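Local structure of uncharacterized protein (Leptospira interrogans serogroup Icterohaemorrhagiae serovar copenhageni, 6ULO) at residues T45-E50 against R154-T159; V70-N75 against Q94-A99; R118-E123 against K147-F152. The protein is of unknown function but adopts a Rossmann-like fold and is probably tethered to a membrane by a transmembrane helix missing from this truncated form. One frame throughout, in Å; residues are numbered along the deposited sequence. Where two conformers were deposited one is given.

Contact 1: T45-E50 against R154-T159; sequences TTVSNE and RKRHKT
Arg156 reaches from its helix to the backbone of 45-50 and donates one guanidinium hydrogen bond, from NH2 to the carbonyl oxygen of Glu50, at 2.8 Å. The N-H...O angle of 167° makes it nearly straight, and the acceptor lies at the edge of the guanidinium, in its plane, although the donor stands above the plane of the Glu50 carbonyl. Ser48 O approaches differently: it sits 3.1 Å above one guanidinium face, displaced toward the rim. Ser48 O is 3.4 Å from Arg156 NE, too poorly angled for a hydrogen bond. The aliphatic part also takes part, with Arg156 CD 3.4 Å from Ser48 O. Nearer the helix backbone, Val47 CG1 meets Arg156 CB at 3.8 Å as the two side chains run past each other in opposite directions. The path of Arg156 follows from an extended first torsion and a bend at chi2 (71°), which carries the chain from Val47 across Ser48 to Glu50.

Segment 45-50 is irregular loop on the accepting side; its local shape is that of an ST turn. Ser48 OG accepts from Glu50 N at 3.1 Å, with an angle of 162°, and so ties the residue whose carbonyl lies over the guanidinium face to the one whose carbonyl accepts from its edge. Ser48 OG itself comes no closer to Arg156 NH2 than 3.7 Å.

Farther out, Arg156 NH1 forms a salt bridge with Asp51, giving the cation a charged partner beside the carbonyl. The Glu50 carboxylate turns instead to Tyr222, Ser224 and Thr254. Tyr222 and Thr254 lie at or near the ends of parallel strands 218-222 and 249-255, which places Glu50 at the carboxyl edge of the Rossmann-like sheet, where such proteins commonly bind ligands, though none is seen here.

Contact 2: V70-N75 against Q94-A99; sequences VGSEQN and QIVVHA
Val96 presses its CG1 methyl against the loop of Gly71 and Ser72, which follows strand 66-69 and leads into helix 74-82. This is the first strand-loop-helix connection of the Rossmann-like sheet, where Rossmann-fold proteins often bind a nucleotide, though none is seen here.

The tight part is small. Val96 CG1 lies 3.5 Å from Gly71 O and 3.7 Å from Ser72 OG; trans to its own backbone N (chi1 171°), the methyl points almost straight at Gly71 O, with Ser72 OG off to one side. Gly71 O has its polar partner elsewhere, in the side-chain amide of Asn100, while Gly71 N is held by Asp91 at the end of the second strand.

Beside this methyl-to-oxygen contact the segments separate, and a water spans the looser seam. In the Ser72 conformer described, the water lies 2.7 Å from Ser72 OG and donates to Val96 O at 2.9 Å, so the same serine oxygen meets Val96 directly at its methyl and indirectly at its carbonyl. No direct hydrogen bond crosses the contact.

The loop is braced from within, where Ser72 N donates to Gln74 OE1. Asn75 ND2 bonds Val70 O at 2.7 Å, nearly in the amide plane. Asn75 ND2 also bonds Ser72 O at 3.0 Å, and Asn75 N approaches that oxygen at 3.1 Å from the same face of its carbonyl plane.

Contact 3: R118-E123 against K147-F152; sequences RLWGKE and KQASPF
Trp120 turns the edge of its indole toward Ser150. Ser150 CB lies near the ring plane, 3.9 Å from Trp120 CE3 and 4.0 Å from CZ3, so the serine methylene meets the rim of the six-membered ring and not its face. Ala149 CB approaches the far corner, Trp120 CH2, obliquely at 4.4 Å in the one apolar side-chain pair across the contact. The Trp120 backbone joins in: its O lies 3.8 Å from Ser150 CB, and the CA atoms of Trp120 and Ser150 are only 6.2 Å apart, consistent with the small Ser150 side chain.

The Trp120 CA-CB bond does not aim at the partner helix; chi1, at -93°, lies away from a staggered value and helps bring the ring across. Ser150 OG is turned back along its own helix to Tyr146 O, leaving CB to touch the ring. Trp120 NE1 is hydrogen-bonded to Thr103, while Tyr146 meets the indole with its plane about 5° from it and Phe106 packs edge-to-face.

Both helical pieces are irregular here. Gly121 is the first residue to depart from helical torsions after helix 113-120, with its N 2.9 Å from Arg118 O. Opposite, Pro151 N has no hydrogen to give and Phe152 N is bonded weakly, to Ala149 O, so regular bonding to the turn before is interrupted, as is characteristic of a proline kink, here in the long helix 139-166.

In the fold
Contacts 1 and 3 share helix 139-166 and have centres about 11 Å apart. Arg154 joins them, its NE lying 2.7 Å from Trp120 O, a probable hydrogen bond. Contact 2 is also about 11 Å, centre to centre, from contact 1. His157 NE2 and Glu73 OE2 link these two through a probable hydrogen bond of 2.6 Å, and Thr46 O makes a weak one with Ser72 OG at 3.3 Å. Contacts 2 and 3 are farther apart, about 15 Å between centres, and meet by packing of Ile95 on Gln148. Along the chain, both are nested inside the loop closed by contact 1. Contacts 1 and 2 adjoin the carboxyl edge of the sheet, a plausible but unproven ligand region; contact 3 lies among the flanking helices.

Contact 1: T45-E50 against R154-T159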
loop_
_atom_site.group_PDB
_atom_site.type_symbol
_atom_site.label_atom_id
_atom_site.label_comp_id
_atom_site.label_asym_id
_atom_site.label_seq_id
_atom_site.Cartn_x
_atom_site.Cartn_y
_atom_site.Cartn_z
ATOM N N THR A 45 14.186 -2.078 -1.539
ATOM C CA THR A 45 13.090 -1.432 -0.835
ATOM C C THR A 45 11.813 -1.375 -1.650
ATOM O O THR A 45 10.747 -1.094 -1.085
ATOM C CB THR A 45 13.534 -0.020 -0.463
ATOM O OG1 THR A 45 14.842 -0.101 0.117
ATOM C CG2 THR A 45 12.572 0.650 0.513
ATOM N N THR A 46 11.878 -1.675 -2.947
ATOM C CA THR A 46 10.760 -1.462 -3.862
ATOM C C THR A 46 9.846 -2.674 -3.982
ATOM O O THR A 46 8.915 -2.654 -4.794
ATOM C CB THR A 46 11.256 -1.087 -5.267
ATOM O OG1 THR A 46 11.969 -2.196 -5.851
ATOM C CG2 THR A 46 12.153 0.138 -5.220
ATOM N N VAL A 47 10.075 -3.728 -3.194
ATOM C CA VAL A 47 9.219 -4.902 -3.218
ATOM C C VAL A 47 8.832 -5.296 -1.811
ATOM O O VAL A 47 9.584 -5.076 -0.854
ATOM C CB VAL A 47 9.846 -6.120 -3.929
ATOM C CG1 VAL A 47 10.010 -5.850 -5.401
ATOM C CG2 VAL A 47 11.154 -6.527 -3.260
ATOM N N SER A 48 7.663 -5.908 -1.707
ATOM C CA SER A 48 7.230 -6.570 -0.495
ATOM C C SER A 48 7.897 -7.943 -0.356
ATOM O O SER A 48 8.292 -8.578 -1.343
ATOM C CB SER A 48 5.716 -6.786 -0.584
ATOM O OG SER A 48 5.199 -7.428 0.578
ATOM N N ASN A 49 8.025 -8.400 0.888
ATOM C CA ASN A 49 8.450 -9.764 1.189
ATOM C C ASN A 49 7.382 -10.510 1.976
ATOM O O ASN A 49 7.698 -11.495 2.651
ATOM C CB ASN A 49 9.794 -9.754 1.915
ATOM C CG ASN A 49 9.735 -8.968 3.233
ATOM O OD1 ASN A 49 8.703 -8.387 3.577
ATOM N ND2 ASN A 49 10.834 -8.957 3.974
ATOM N N GLU A 50 6.119 -10.086 1.877
ATOM C CA GLU A 50 4.979 -10.703 2.554
ATOM C C GLU A 50 4.338 -11.687 1.580
ATOM O O GLU A 50 3.736 -11.273 0.583
ATOM C CB GLU A 50 3.999 -9.604 2.988
ATOM C CG GLU A 50 4.713 -8.686 4.013
ATOM C CD GLU A 50 4.000 -7.350 4.326
ATOM O OE1 GLU A 50 2.958 -7.054 3.689
ATOM O OE2 GLU A 50 4.477 -6.597 5.236
ATOM N N ARG A 154 11.241 -8.109 -10.695
ATOM C CA ARG A 154 11.095 -9.315 -11.506
ATOM C C ARG A 154 11.002 -10.554 -10.637
ATOM O O ARG A 154 10.148 -11.429 -10.861
ATOM C CB ARG A 154 12.286 -9.430 -12.452
ATOM C CG ARG A 154 12.209 -8.367 -13.551
ATOM C CD ARG A 154 13.571 -8.192 -14.219
ATOM N NE ARG A 154 13.535 -7.019 -15.100
ATOM C CZ ARG A 154 14.572 -6.586 -15.802
ATOM N NH1 ARG A 154 15.729 -7.219 -15.720
ATOM N NH2 ARG A 154 14.453 -5.508 -16.579
ATOM N N LYS A 155 11.876 -10.650 -9.636
ATOM C CA LYS A 155 11.844 -11.803 -8.745
ATOM C C LYS A 155 10.510 -11.867 -8.015
ATOM O O LYS A 155 9.917 -12.949 -7.884
ATOM C CB LYS A 155 13.032 -11.724 -7.788
ATOM C CG LYS A 155 13.072 -12.759 -6.706
ATOM C CD LYS A 155 14.370 -12.605 -5.931
ATOM C CE LYS A 155 14.471 -13.574 -4.779
ATOM N NZ LYS A 155 15.698 -13.339 -3.954
ATOM N N ARG A 156 10.024 -10.721 -7.533
ATOM C CA ARG A 156 8.758 -10.697 -6.828
ATOM C C ARG A 156 7.583 -11.035 -7.737
ATOM O O ARG A 156 6.653 -11.735 -7.311
ATOM C CB ARG A 156 8.597 -9.334 -6.169
ATOM C CG ARG A 156 7.271 -9.142 -5.486
ATOM C CD ARG A 156 7.179 -9.992 -4.226
ATOM N NE ARG A 156 5.941 -9.726 -3.522
ATOM C CZ ARG A 156 5.531 -10.387 -2.439
ATOM N NH1 ARG A 156 6.270 -11.381 -1.924
ATOM N NH2 ARG A 156 4.341 -10.086 -1.913
ATOM N N HIS A 157 7.607 -10.592 -9.000
ATOM C CA HIS A 157 6.548 -10.991 -9.918
ATOM C C HIS A 157 6.514 -12.509 -10.096
ATOM O O HIS A 157 5.438 -13.110 -10.120
ATOM C CB HIS A 157 6.740 -10.311 -11.275
ATOM C CG HIS A 157 6.355 -8.865 -11.275
ATOM N ND1 HIS A 157 6.750 -7.972 -12.256
ATOM C CD2 HIS A 157 5.601 -8.155 -10.400
ATOM C CE1 HIS A 157 6.248 -6.772 -11.971
ATOM N NE2 HIS A 157 5.546 -6.860 -10.857
ATOM N N LYS A 158 7.680 -13.149 -10.223
ATOM C CA LYS A 158 7.706 -14.599 -10.415
ATOM C C LYS A 158 7.221 -15.328 -9.173
ATOM O O LYS A 158 6.516 -16.334 -9.278
ATOM C CB LYS A 158 9.104 -15.051 -10.811
ATOM C CG LYS A 158 9.544 -14.408 -12.113
ATOM C CD LYS A 158 11.015 -14.647 -12.414
ATOM C CE LYS A 158 11.459 -13.782 -13.603
ATOM N NZ LYS A 158 10.659 -14.068 -14.823
ATOM N N THR A 159 7.571 -14.814 -7.987
ATOM C CA THR A 159 7.063 -15.360 -6.738
ATOM C C THR A 159 5.552 -15.187 -6.642
ATOM O O THR A 159 4.849 -16.112 -6.221
ATOM C CB THR A 159 7.772 -14.671 -5.581
ATOM O OG1 THR A 159 9.126 -15.127 -5.582
ATOM C CG2 THR A 159 7.098 -14.995 -4.254
#

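Contact 2: V70-N75 against Q94-A99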
loop_
_atom_site.group_PDB
_atom_site.type_symbol
_atom_site.label_atom_id
_atom_site.label_comp_id
_atom_site.label_asym_id
_atom_site.label_seq_id
_atom_site.Cartn_x
_atom_site.Cartn_y
_atom_site.Cartn_z
ATOM N N VAL A 70 1.696 2.434 2.683
ATOM C CA VAL A 70 3.136 2.486 2.487
ATOM C C VAL A 70 3.543 1.376 1.517
ATOM O O VAL A 70 2.800 0.410 1.298
ATOM C CB VAL A 70 3.893 2.366 3.829
ATOM C CG1 VAL A 70 3.388 3.417 4.830
ATOM C CG2 VAL A 70 3.778 0.952 4.388
ATOM N N GLY A 71 4.752 1.490 0.946
ATOM C CA GLY A 71 5.220 0.397 0.104
ATOM C C GLY A 71 4.792 0.466 -1.340
ATOM O O GLY A 71 4.564 1.552 -1.882
ATOM N N SER A 72 4.696 -0.680 -1.996
ATOM C CA SER A 72 4.701 -0.727 -3.452
ATOM C C SER A 72 3.542 -1.534 -4.030
ATOM O O SER A 72 2.382 -1.298 -3.691
ATOM C CB SER A 72 6.079 -1.238 -3.881
ATOM O OG SER A 72 7.052 -0.379 -3.318
ATOM N N GLU A 73 3.842 -2.516 -4.907
ATOM C CA GLU A 73 2.784 -3.194 -5.655
ATOM C C GLU A 73 1.810 -3.983 -4.798
ATOM O O GLU A 73 0.671 -4.223 -5.240
ATOM C CB GLU A 73 3.361 -4.131 -6.744
ATOM C CG GLU A 73 3.943 -3.356 -7.916
ATOM C CD GLU A 73 4.755 -4.309 -8.748
ATOM O OE1 GLU A 73 5.953 -4.508 -8.412
ATOM O OE2 GLU A 73 4.202 -4.897 -9.694
ATOM N N GLN A 74 2.207 -4.389 -3.590
ATOM C CA GLN A 74 1.269 -5.138 -2.757
ATOM C C GLN A 74 0.025 -4.315 -2.444
ATOM O O GLN A 74 -1.051 -4.868 -2.193
ATOM C CB GLN A 74 1.931 -5.656 -1.478
ATOM C CG GLN A 74 2.224 -4.602 -0.418
ATOM C CD GLN A 74 3.571 -3.951 -0.545
ATOM O OE1 GLN A 74 4.012 -3.591 -1.633
ATOM N NE2 GLN A 74 4.240 -3.736 0.586
ATOM N N ASN A 75 0.145 -2.978 -2.459
ATOM C CA ASN A 75 -1.014 -2.114 -2.251
ATOM C C ASN A 75 -2.028 -2.253 -3.372
ATOM O O ASN A 75 -3.232 -2.124 -3.133
ATOM C CB ASN A 75 -0.549 -0.670 -2.166
ATOM C CG ASN A 75 0.258 -0.436 -0.900
ATOM O OD1 ASN A 75 -0.294 -0.431 0.201
ATOM N ND2 ASN A 75 1.558 -0.237 -1.044
ATOM N N GLN A 94 12.410 7.952 -1.411
ATOM C CA GLN A 94 12.186 8.456 -2.762
ATOM C C GLN A 94 12.127 7.329 -3.787
ATOM O O GLN A 94 11.317 7.393 -4.730
ATOM C CB GLN A 94 13.248 9.486 -3.130
ATOM C CG GLN A 94 12.905 10.270 -4.366
ATOM C CD GLN A 94 11.506 10.889 -4.323
ATOM O OE1 GLN A 94 10.599 10.466 -5.030
ATOM N NE2 GLN A 94 11.331 11.892 -3.471
ATOM N N ILE A 95 12.936 6.275 -3.614
ATOM C CA ILE A 95 12.930 5.219 -4.617
ATOM C C ILE A 95 11.574 4.548 -4.688
ATOM O O ILE A 95 11.151 4.122 -5.768
ATOM C CB ILE A 95 14.082 4.210 -4.424
ATOM C CG1 ILE A 95 14.322 3.439 -5.748
ATOM C CG2 ILE A 95 13.793 3.196 -3.282
ATOM C CD1 ILE A 95 15.503 2.452 -5.686
ATOM N N VAL A 96 10.882 4.419 -3.549
ATOM C CA VAL A 96 9.569 3.783 -3.550
ATOM C C VAL A 96 8.552 4.654 -4.279
ATOM O O VAL A 96 7.792 4.174 -5.121
ATOM C CB VAL A 96 9.136 3.491 -2.101
ATOM C CG1 VAL A 96 7.694 3.036 -2.061
ATOM C CG2 VAL A 96 10.038 2.463 -1.441
ATOM N N VAL A 97 8.567 5.965 -4.004
ATOM C CA VAL A 97 7.644 6.890 -4.653
ATOM C C VAL A 97 7.866 6.876 -6.156
ATOM O O VAL A 97 6.915 6.763 -6.940
ATOM C CB VAL A 97 7.762 8.310 -4.047
ATOM C CG1 VAL A 97 6.799 9.270 -4.755
ATOM C CG2 VAL A 97 7.485 8.288 -2.527
ATOM N N HIS A 98 9.130 6.895 -6.575
ATOM C CA HIS A 98 9.424 6.926 -8.005
ATOM C C HIS A 98 9.142 5.596 -8.680
ATOM O O HIS A 98 8.642 5.581 -9.805
ATOM C CB HIS A 98 10.872 7.335 -8.199
ATOM C CG HIS A 98 11.068 8.802 -8.033
ATOM N ND1 HIS A 98 12.300 9.377 -7.832
ATOM C CD2 HIS A 98 10.176 9.820 -8.100
ATOM C CE1 HIS A 98 12.160 10.691 -7.775
ATOM N NE2 HIS A 98 10.881 10.985 -7.938
ATOM N N ALA A 99 9.449 4.460 -8.022
ATOM C CA ALA A 99 9.136 3.174 -8.632
ATOM C C ALA A 99 7.629 3.023 -8.783
ATOM O O ALA A 99 7.155 2.482 -9.784
ATOM C CB ALA A 99 9.757 2.022 -7.833
HETATM O O HOH W 1 8.162 1.259 -5.088
#

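Contact 3: R118-E123 against K147-F152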
loop_
_atom_site.group_PDB
_atom_site.type_symbol
_atom_site.label_atom_id
_atom_site.label_comp_id
_atom_site.label_asym_id
_atom_site.label_seq_id
_atom_site.Cartn_x
_atom_site.Cartn_y
_atom_site.Cartn_z
ATOM N N ARG A 118 5.705 -7.745 -18.591
ATOM C CA ARG A 118 6.775 -7.690 -19.577
ATOM C C ARG A 118 7.581 -6.391 -19.484
ATOM O O ARG A 118 8.810 -6.419 -19.581
ATOM C CB ARG A 118 6.171 -7.865 -20.963
ATOM C CG ARG A 118 7.199 -8.037 -22.055
ATOM C CD ARG A 118 6.519 -8.262 -23.400
ATOM N NE ARG A 118 5.395 -7.358 -23.590
ATOM C CZ ARG A 118 5.503 -6.113 -24.048
ATOM N NH1 ARG A 118 6.700 -5.610 -24.333
ATOM N NH2 ARG A 118 4.412 -5.371 -24.202
ATOM N N LEU A 119 6.913 -5.236 -19.320
ATOM C CA LEU A 119 7.653 -3.970 -19.240
ATOM C C LEU A 119 8.599 -3.954 -18.049
ATOM O O LEU A 119 9.709 -3.428 -18.149
ATOM C CB LEU A 119 6.724 -2.756 -19.148
ATOM C CG LEU A 119 6.004 -2.390 -20.445
ATOM C CD1 LEU A 119 5.146 -1.161 -20.147
ATOM C CD2 LEU A 119 6.973 -2.122 -21.638
ATOM N N TRP A 120 8.177 -4.507 -16.904
ATOM C CA TRP A 120 9.090 -4.588 -15.766
ATOM C C TRP A 120 10.139 -5.673 -15.940
ATOM O O TRP A 120 11.162 -5.647 -15.240
ATOM C CB TRP A 120 8.317 -4.846 -14.466
ATOM C CG TRP A 120 7.935 -3.588 -13.703
ATOM C CD1 TRP A 120 6.674 -3.179 -13.327
ATOM C CD2 TRP A 120 8.844 -2.613 -13.173
ATOM N NE1 TRP A 120 6.759 -2.007 -12.594
ATOM C CE2 TRP A 120 8.072 -1.639 -12.499
ATOM C CE3 TRP A 120 10.232 -2.477 -13.202
ATOM C CZ2 TRP A 120 8.646 -0.541 -11.856
ATOM C CZ3 TRP A 120 10.807 -1.375 -12.566
ATOM C CH2 TRP A 120 10.012 -0.426 -11.904
ATOM N N GLY A 121 9.941 -6.577 -16.910
ATOM C CA GLY A 121 10.789 -7.730 -17.091
ATOM C C GLY A 121 11.924 -7.484 -18.043
ATOM O O GLY A 121 12.005 -6.471 -18.729
ATOM N N LYS A 122 12.818 -8.472 -18.111
ATOM C CA LYS A 122 13.953 -8.372 -19.022
ATOM C C LYS A 122 13.496 -8.212 -20.472
ATOM O O LYS A 122 14.085 -7.434 -21.242
ATOM C CB LYS A 122 14.807 -9.626 -18.863
ATOM N N GLU A 123 12.436 -8.931 -20.856
ATOM C CA GLU A 123 11.953 -8.889 -22.235
ATOM C C GLU A 123 11.542 -7.490 -22.661
ATOM O O GLU A 123 11.823 -7.065 -23.789
ATOM C CB GLU A 123 10.771 -9.849 -22.418
ATOM C CG GLU A 123 10.071 -9.701 -23.780
ATOM C CD GLU A 123 8.838 -10.576 -23.926
ATOM O OE1 GLU A 123 8.343 -11.110 -22.905
ATOM O OE2 GLU A 123 8.351 -10.704 -25.075
ATOM N N LYS A 147 16.370 0.639 -13.263
ATOM C CA LYS A 147 17.511 -0.270 -13.246
ATOM C C LYS A 147 17.826 -0.779 -11.847
ATOM O O LYS A 147 18.217 -1.936 -11.693
ATOM C CB LYS A 147 18.715 0.394 -13.891
ATOM C CG LYS A 147 18.465 0.622 -15.354
ATOM C CD LYS A 147 19.538 1.511 -15.956
ATOM C CE LYS A 147 19.171 1.936 -17.366
ATOM N NZ LYS A 147 20.191 2.834 -17.961
ATOM N N GLN A 148 17.614 0.034 -10.816
ATOM C CA GLN A 148 17.830 -0.434 -9.449
ATOM C C GLN A 148 16.738 -1.403 -9.028
ATOM O O GLN A 148 17.008 -2.398 -8.344
ATOM C CB GLN A 148 17.766 0.762 -8.513
ATOM C CG GLN A 148 18.919 1.693 -8.569
ATOM C CD GLN A 148 18.661 2.901 -7.712
ATOM O OE1 GLN A 148 17.786 3.710 -8.018
ATOM N NE2 GLN A 148 19.364 2.996 -6.599
ATOM N N ALA A 149 15.486 -1.088 -9.350
ATOM C CA ALA A 149 14.342 -1.812 -8.803
ATOM C C ALA A 149 14.024 -3.070 -9.598
ATOM O O ALA A 149 13.602 -4.076 -9.019
ATOM C CB ALA A 149 13.106 -0.911 -8.797
ATOM N N SER A 150 14.211 -3.038 -10.909
ATOM C CA SER A 150 13.742 -4.148 -11.745
ATOM C C SER A 150 14.252 -5.539 -11.349
ATOM O O SER A 150 13.454 -6.489 -11.392
ATOM C CB SER A 150 13.913 -3.838 -13.248
ATOM O OG SER A 150 15.263 -3.613 -13.579
ATOM N N PRO A 151 15.502 -5.741 -10.934
ATOM C CA PRO A 151 15.865 -7.115 -10.554
ATOM C C PRO A 151 15.019 -7.637 -9.400
ATOM O O PRO A 151 14.649 -8.818 -9.374
ATOM C CB PRO A 151 17.360 -7.019 -10.228
ATOM C CG PRO A 151 17.819 -5.761 -10.958
ATOM C CD PRO A 151 16.661 -4.825 -10.853
ATOM N N PHE A 152 14.683 -6.779 -8.434
ATOM C CA PHE A 152 13.849 -7.195 -7.317
ATOM C C PHE A 152 12.398 -7.353 -7.729
ATOM O O PHE A 152 11.739 -8.311 -7.315
ATOM C CB PHE A 152 13.983 -6.168 -6.196
ATOM C CG PHE A 152 15.380 -6.066 -5.672
ATOM C CD1 PHE A 152 15.830 -6.949 -4.686
ATOM C CD2 PHE A 152 16.268 -5.137 -6.205
ATOM C CE1 PHE A 152 17.129 -6.865 -4.217
ATOM C CE2 PHE A 152 17.564 -5.054 -5.750
ATOM C CZ PHE A 152 18.001 -5.939 -4.759
#